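Side-chain contact in polyketide synthase associated protein 5 (Mycobacterium tuberculosis, PDB 1Q9J), which probably catalyses the last step of phthiocerol dimycocerosate synthesis, transferring mycocerosyl groups from the acyl carrier domain of mycocerosic acid synthase onto phthiocerol and related diols: residues D44-L47 against E48-V52. Residues are numbered along the deposited sequence; the frame is centred on the assembly and turned at random.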
loop_
_atom_site.group_PDB
_atom_site.type_symbol
_atom_site.label_atom_id
_atom_site.label_comp_id
_atom_site.label_asym_id
_atom_site.label_seq_id
_atom_site.Cartn_x
_atom_site.Cartn_y
_atom_site.Cartn_z
ATOM N N ASP A 44 5.122 -22.346 3.488
ATOM C CA ASP A 44 4.932 -23.335 2.417
ATOM C C ASP A 44 3.445 -23.566 2.140
ATOM O O ASP A 44 3.039 -23.718 0.981
ATOM C CB ASP A 44 5.582 -24.686 2.770
ATOM C CG ASP A 44 7.106 -24.644 2.719
ATOM O OD1 ASP A 44 7.673 -24.100 1.741
ATOM O OD2 ASP A 44 7.739 -25.184 3.641
ATOM N N ALA A 45 2.642 -23.614 3.206
ATOM C CA ALA A 45 1.188 -23.835 3.093
ATOM C C ALA A 45 0.546 -22.655 2.359
ATOM O O ALA A 45 -0.300 -22.836 1.481
ATOM C CB ALA A 45 0.566 -23.989 4.486
ATOM N N LEU A 46 0.971 -21.452 2.735
ATOM C CA LEU A 46 0.487 -20.235 2.117
ATOM C C LEU A 46 0.770 -20.310 0.616
ATOM O O LEU A 46 -0.132 -20.156 -0.209
ATOM C CB LEU A 46 1.204 -19.030 2.717
ATOM C CG LEU A 46 0.839 -17.641 2.179
ATOM C CD1 LEU A 46 -0.195 -16.991 3.107
ATOM C CD2 LEU A 46 2.094 -16.779 2.106
ATOM N N LEU A 47 2.026 -20.557 0.260
ATOM C CA LEU A 47 2.391 -20.647 -1.143
ATOM C C LEU A 47 1.555 -21.642 -1.917
ATOM O O LEU A 47 1.317 -21.457 -3.103
ATOM C CB LEU A 47 3.856 -21.020 -1.299
ATOM C CG LEU A 47 4.707 -19.831 -1.749
ATOM C CD1 LEU A 47 6.167 -20.224 -1.731
ATOM C CD2 LEU A 47 4.276 -19.388 -3.139
ATOM N N GLU A 48 1.107 -22.702 -1.263
ATOM C CA GLU A 48 0.307 -23.672 -1.979
ATOM C C GLU A 48 -1.094 -23.153 -2.202
ATOM O O GLU A 48 -1.808 -23.636 -3.075
ATOM C CB GLU A 48 0.268 -24.979 -1.216
ATOM C CG GLU A 48 1.553 -25.751 -1.330
ATOM C CD GLU A 48 1.580 -26.936 -0.406
ATOM O OE1 GLU A 48 1.625 -26.722 0.825
ATOM O OE2 GLU A 48 1.540 -28.077 -0.907
ATOM N N THR A 49 -1.486 -22.157 -1.419
ATOM C CA THR A 49 -2.812 -21.601 -1.576
ATOM C C THR A 49 -2.813 -20.524 -2.638
ATOM O O THR A 49 -3.851 -20.201 -3.207
ATOM C CB THR A 49 -3.311 -20.981 -0.282
ATOM O OG1 THR A 49 -3.306 -21.967 0.757
ATOM C CG2 THR A 49 -4.711 -20.460 -0.477
ATOM N N HIS A 50 -1.634 -19.985 -2.907
ATOM C CA HIS A 50 -1.480 -18.925 -3.887
ATOM C C HIS A 50 -0.312 -19.276 -4.792
ATOM O O HIS A 50 0.678 -18.555 -4.853
ATOM C CB HIS A 50 -1.211 -17.622 -3.147
ATOM C CG HIS A 50 -2.220 -17.335 -2.081
ATOM N ND1 HIS A 50 -3.556 -17.158 -2.360
ATOM C CD2 HIS A 50 -2.099 -17.238 -0.735
ATOM C CE1 HIS A 50 -4.218 -16.965 -1.233
ATOM N NE2 HIS A 50 -3.358 -17.009 -0.232
ATOM N N PRO A 51 -0.425 -20.386 -5.530
ATOM C CA PRO A 51 0.672 -20.787 -6.410
ATOM C C PRO A 51 1.179 -19.782 -7.435
ATOM O O PRO A 51 2.182 -20.034 -8.096
ATOM C CB PRO A 51 0.148 -22.081 -7.041
ATOM C CG PRO A 51 -1.322 -21.900 -7.032
ATOM C CD PRO A 51 -1.566 -21.307 -5.668
ATOM N N VAL A 52 0.521 -18.638 -7.564
ATOM C CA VAL A 52 0.984 -17.646 -8.536
ATOM C C VAL A 52 2.276 -16.998 -8.011
ATOM O O VAL A 52 3.193 -16.694 -8.777
ATOM C CB VAL A 52 -0.055 -16.537 -8.758
ATOM C CG1 VAL A 52 0.226 -15.824 -10.061
ATOM C CG2 VAL A 52 -1.421 -17.121 -8.787
#
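Ala45 O is gripped by three donors at the C-terminal end of helix 36-49. The hydroxyl of Thr49 reaches it from four residues on, OG1 lying 3.2 Å from Ala45 O, while Thr49 N and Glu48 N add weak backbone bonds. The threonine owes this to its first torsion (chi1 -58°), which holds OG1 beside its own backbone N, over the preceding turn, and sends the methyl CG2 the other way. That methyl lies above one face of the His50 imidazole, offset toward the rim of the ring. In this last turn i+4 and i+3 bonds mix: Glu48 N binds Asp44 O at 3.1 Å, and Thr49 N has its stronger bond to Leu46 O at 2.7 Å. His50 N divides its hydrogen weakly between Leu46 O and Leu47 O. With Pro51 there is no N-H to continue the ladder, and Leu47 O instead receives a CA-H...O contact from Pro51 CA at 3.4 Å. Beyond it the chain runs through a loop to strand 55-59.

Two side chains lean back on the turn. Glu48 lays its CB and CG along the carbonyls of Ala45 and Asp44, and its OE1 lies 3.3 Å from Asp44 O, two acceptors side by side without a bond, and 3.7 Å from Ala45 CA. His50 passes obliquely by Leu46. The imidazole is held by a hydrogen bond from NE2 to Glu138 OE1 on helix 129-148, which also packs against Ala45, Leu46 and Thr49, so the polar tie joins the loop after helix 36-49 to helix 129-148. The neighbouring ring carbon, His50 CD2, rests 4.2 Å from Leu46 CG.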